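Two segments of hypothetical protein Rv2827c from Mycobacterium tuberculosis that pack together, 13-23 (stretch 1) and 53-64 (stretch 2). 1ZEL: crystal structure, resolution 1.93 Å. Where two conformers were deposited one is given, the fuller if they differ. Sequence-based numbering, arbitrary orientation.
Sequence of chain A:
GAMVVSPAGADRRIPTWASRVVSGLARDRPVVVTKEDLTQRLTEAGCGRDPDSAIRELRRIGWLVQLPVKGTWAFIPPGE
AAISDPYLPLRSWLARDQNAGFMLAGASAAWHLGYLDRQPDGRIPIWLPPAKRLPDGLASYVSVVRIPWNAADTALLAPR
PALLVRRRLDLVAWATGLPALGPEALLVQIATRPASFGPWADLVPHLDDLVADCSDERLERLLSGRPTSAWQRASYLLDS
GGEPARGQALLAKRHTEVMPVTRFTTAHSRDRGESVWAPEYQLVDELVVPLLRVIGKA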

# COMPACT_ATOMS: atom_id res chain seq x y z
N ARG A 13 5.96 -4.81 34.05
CA ARG A 13 7.06 -4.72 34.99
C ARG A 13 8.31 -4.38 34.21
O ARG A 13 8.44 -4.73 33.03
CB ARG A 13 7.25 -6.07 35.69
CG ARG A 13 6.12 -6.41 36.68
N ILE A 14 9.24 -3.72 34.88
CA ILE A 14 10.53 -3.43 34.27
C ILE A 14 11.59 -3.99 35.20
O ILE A 14 11.87 -3.42 36.26
CB ILE A 14 10.73 -1.92 34.11
CG1 ILE A 14 9.62 -1.36 33.22
CG2 ILE A 14 12.15 -1.62 33.55
CD1 ILE A 14 9.58 0.17 33.13
N PRO A 15 12.18 -5.14 34.83
CA PRO A 15 13.24 -5.65 35.70
C PRO A 15 14.38 -4.64 35.73
O PRO A 15 14.64 -3.97 34.72
CB PRO A 15 13.71 -6.92 35.00
CG PRO A 15 12.68 -7.24 34.00
CD PRO A 15 11.95 -6.00 33.65
N THR A 16 15.07 -4.55 36.86
CA THR A 16 16.12 -3.56 37.05
C THR A 16 17.21 -3.63 35.99
O THR A 16 17.68 -2.59 35.53
CB THR A 16 16.68 -3.63 38.48
OG1 THR A 16 15.58 -3.58 39.40
CG2 THR A 16 17.59 -2.47 38.76
N TRP A 17 17.60 -4.84 35.57
CA TRP A 17 18.62 -5.01 34.52
C TRP A 17 18.25 -4.25 33.26
O TRP A 17 19.11 -3.74 32.56
CB TRP A 17 18.90 -6.50 34.24
CG TRP A 17 17.79 -7.24 33.51
CD1 TRP A 17 16.81 -8.04 34.06
CD2 TRP A 17 17.56 -7.24 32.10
NE1 TRP A 17 15.99 -8.53 33.07
CE2 TRP A 17 16.42 -8.04 31.86
CE3 TRP A 17 18.22 -6.65 31.01
CZ2 TRP A 17 15.92 -8.27 30.57
CZ3 TRP A 17 17.70 -6.86 29.73
CH2 TRP A 17 16.57 -7.68 29.52
N ALA A 18 16.94 -4.18 32.98
CA ALA A 18 16.42 -3.57 31.75
C ALA A 18 16.00 -2.10 31.91
O ALA A 18 15.48 -1.49 30.98
CB ALA A 18 15.23 -4.39 31.24
N SER A 19 16.17 -1.53 33.10
CA SER A 19 15.63 -0.19 33.38
C SER A 19 16.15 0.87 32.38
O SER A 19 15.37 1.60 31.77
CB SER A 19 16.00 0.21 34.80
OG SER A 19 15.35 1.41 35.16
N ARG A 20 17.48 0.94 32.20
CA ARG A 20 18.04 1.92 31.28
C ARG A 20 17.70 1.61 29.84
O ARG A 20 17.52 2.53 29.04
CB ARG A 20 19.56 2.05 31.46
CG ARG A 20 19.93 2.68 32.76
CD ARG A 20 21.37 3.15 32.79
NE ARG A 20 21.52 4.15 33.83
CZ ARG A 20 21.54 3.87 35.12
NH1 ARG A 20 21.45 2.61 35.52
NH2 ARG A 20 21.65 4.85 36.01
N VAL A 21 17.59 0.32 29.50
CA VAL A 21 17.25 -0.06 28.13
C VAL A 21 15.84 0.41 27.80
O VAL A 21 15.60 1.06 26.76
CB VAL A 21 17.35 -1.57 27.92
CG1 VAL A 21 17.04 -1.92 26.49
CG2 VAL A 21 18.74 -2.05 28.28
N VAL A 22 14.90 0.12 28.70
CA VAL A 22 13.52 0.53 28.48
C VAL A 22 13.42 2.06 28.52
O VAL A 22 12.72 2.64 27.68
CB VAL A 22 12.58 -0.15 29.50
CG1 VAL A 22 11.16 0.40 29.40
CG2 VAL A 22 12.60 -1.68 29.28
N SER A 23 14.10 2.70 29.47
CA SER A 23 14.03 4.17 29.60
C SER A 23 14.59 4.86 28.36
O SER A 23 14.07 5.88 27.91
CB SER A 23 14.76 4.66 30.86
OG SER A 23 13.93 4.46 32.00
N SER A 53 18.97 -13.46 24.53
CA SER A 53 18.37 -13.63 25.85
C SER A 53 17.61 -12.42 26.37
O SER A 53 16.51 -12.55 26.88
CB SER A 53 19.45 -13.97 26.87
OG SER A 53 18.87 -14.27 28.12
N ALA A 54 18.24 -11.25 26.28
CA ALA A 54 17.59 -9.98 26.66
C ALA A 54 16.29 -9.78 25.90
O ALA A 54 15.24 -9.47 26.49
CB ALA A 54 18.54 -8.81 26.38
N ILE A 55 16.35 -10.00 24.58
CA ILE A 55 15.17 -9.80 23.72
C ILE A 55 14.05 -10.76 24.08
O ILE A 55 12.88 -10.36 24.11
CB ILE A 55 15.52 -9.87 22.20
CG1 ILE A 55 16.42 -8.70 21.82
CG2 ILE A 55 14.24 -9.81 21.36
CD1 ILE A 55 17.30 -8.92 20.62
N ARG A 56 14.41 -12.02 24.33
CA ARG A 56 13.44 -13.08 24.67
C ARG A 56 12.68 -12.67 25.91
O ARG A 56 11.44 -12.78 25.96
CB ARG A 56 14.22 -14.38 24.96
CG ARG A 56 13.53 -15.68 24.63
CD ARG A 56 14.53 -16.68 24.01
NE ARG A 56 15.74 -16.84 24.82
CZ ARG A 56 16.96 -16.98 24.32
NH1 ARG A 56 17.15 -16.97 23.00
NH2 ARG A 56 18.00 -17.11 25.13
N GLU A 57 13.41 -12.22 26.93
CA GLU A 57 12.77 -11.77 28.16
C GLU A 57 11.94 -10.51 27.95
O GLU A 57 10.82 -10.39 28.47
CB GLU A 57 13.79 -11.53 29.27
CG GLU A 57 13.13 -11.15 30.61
CD GLU A 57 14.13 -11.08 31.74
OE1 GLU A 57 15.21 -11.66 31.54
OE2 GLU A 57 13.87 -10.44 32.78
N LEU A 58 12.47 -9.56 27.19
CA LEU A 58 11.73 -8.33 26.92
C LEU A 58 10.44 -8.60 26.13
O LEU A 58 9.41 -7.90 26.31
CB LEU A 58 12.65 -7.32 26.20
CG LEU A 58 13.67 -6.62 27.11
CD1 LEU A 58 14.68 -5.79 26.27
CD2 LEU A 58 12.99 -5.71 28.18
N ARG A 59 10.51 -9.63 25.28
CA ARG A 59 9.37 -10.14 24.52
C ARG A 59 8.36 -10.77 25.50
O ARG A 59 7.15 -10.49 25.46
CB ARG A 59 9.88 -11.22 23.55
CG ARG A 59 9.41 -11.09 22.11
CD ARG A 59 9.37 -12.46 21.40
NE ARG A 59 10.63 -13.22 21.43
CZ ARG A 59 11.66 -13.01 20.61
NH1 ARG A 59 12.76 -13.77 20.71
NH2 ARG A 59 11.60 -12.05 19.69
N ARG A 60 8.87 -11.62 26.37
CA ARG A 60 8.03 -12.34 27.31
C ARG A 60 7.28 -11.37 28.19
O ARG A 60 6.08 -11.52 28.41
CB ARG A 60 8.87 -13.29 28.16
CG ARG A 60 8.05 -14.11 29.14
CD ARG A 60 8.93 -14.97 30.06
NE ARG A 60 9.71 -14.18 31.02
CZ ARG A 60 9.23 -13.63 32.13
NH1 ARG A 60 7.95 -13.75 32.45
NH2 ARG A 60 10.03 -12.94 32.93
N ILE A 61 7.97 -10.35 28.67
CA ILE A 61 7.33 -9.41 29.57
C ILE A 61 6.57 -8.29 28.87
O ILE A 61 5.82 -7.56 29.52
CB ILE A 61 8.27 -8.89 30.70
CG1 ILE A 61 9.36 -7.98 30.17
CG2 ILE A 61 8.88 -10.05 31.48
CD1 ILE A 61 10.31 -7.54 31.27
N GLY A 62 6.75 -8.15 27.55
CA GLY A 62 5.77 -7.39 26.74
C GLY A 62 6.24 -6.07 26.18
O GLY A 62 5.43 -5.31 25.62
N TRP A 63 7.53 -5.79 26.33
CA TRP A 63 8.09 -4.51 25.88
C TRP A 63 8.44 -4.50 24.40
O TRP A 63 8.37 -3.47 23.76
CB TRP A 63 9.33 -4.14 26.72
CG TRP A 63 8.97 -3.69 28.13
CD1 TRP A 63 9.15 -4.39 29.31
CD2 TRP A 63 8.35 -2.45 28.48
NE1 TRP A 63 8.69 -3.63 30.38
CE2 TRP A 63 8.19 -2.44 29.89
CE3 TRP A 63 7.90 -1.33 27.73
CZ2 TRP A 63 7.59 -1.36 30.57
CZ3 TRP A 63 7.31 -0.26 28.40
CH2 TRP A 63 7.15 -0.28 29.82
N LEU A 64 8.89 -5.65 23.88
CA LEU A 64 9.22 -5.82 22.47
C LEU A 64 8.27 -6.84 21.86
O LEU A 64 8.02 -7.89 22.47
CB LEU A 64 10.68 -6.33 22.32
CG LEU A 64 11.80 -5.38 22.78
CD1 LEU A 64 13.17 -6.03 22.53
CD2 LEU A 64 11.71 -3.98 22.09
O HOH W 1 5.29 -7.50 32.20

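Two tryptophans, one from each stretch, organise this contact, and each spends its indole N-H on an acceptor across the interface. Stretch 1 runs from loop or turn into a helix that includes Ser19 to Ser23 and continues later in the chain; stretch 2 is already helical at Ser53, within a helix that begins earlier in the chain, and leaves helical geometry at Gly62, whose positive phi of 111° would jam a CB against the preceding carbonyl oxygen. The CA register pairs Arg13 with Ile61, Ala18 with Leu58 and Val22 with Trp63.

Trp17 points its CB toward stretch 2. With chi1 at 72° (p) and chi2 at -98°, its NE1 donates to Glu57 OE2 at 2.9 Å, with an N-H...O angle of 158°. Glu57 reaches this position through a nearly extended chain, chi1 and chi2 both t, and OE2 lies at the ring edge, near its plane, as an in-plane N-H requires. The same rotamer carries the far end of the indole to the helix, where Trp17 CH2 lies 3.9 Å from both Ala54 CB and Leu58 CG.

Trp63, chi1 m and chi2 107°, directs its NE1 to the backbone Arg13 O at 2.9 Å and 166°, a nearly linear bond. Its six-membered ring offers a face to Val22: CG1 sits 3.8 Å from the ring centroid and 3° off the normal, a CH-pi contact. Val22, with chi1 t, also brings CG2 to 4.2 Å from Leu58 CD2.

Leu58 starts sideways, but its m,t conformation brings its end nearer, with CD2 also 4.0 Å from Ala18 CB. Ile61, chi1 p and chi2 t, extends CD1 to 3.3 Å from Pro15 CD, a tight apolar contact. Nearby, water 1 donates to Ile61 O at 2.7 Å and accepts a weak bond from Arg13 N at 3.3 Å, linking the two backbones.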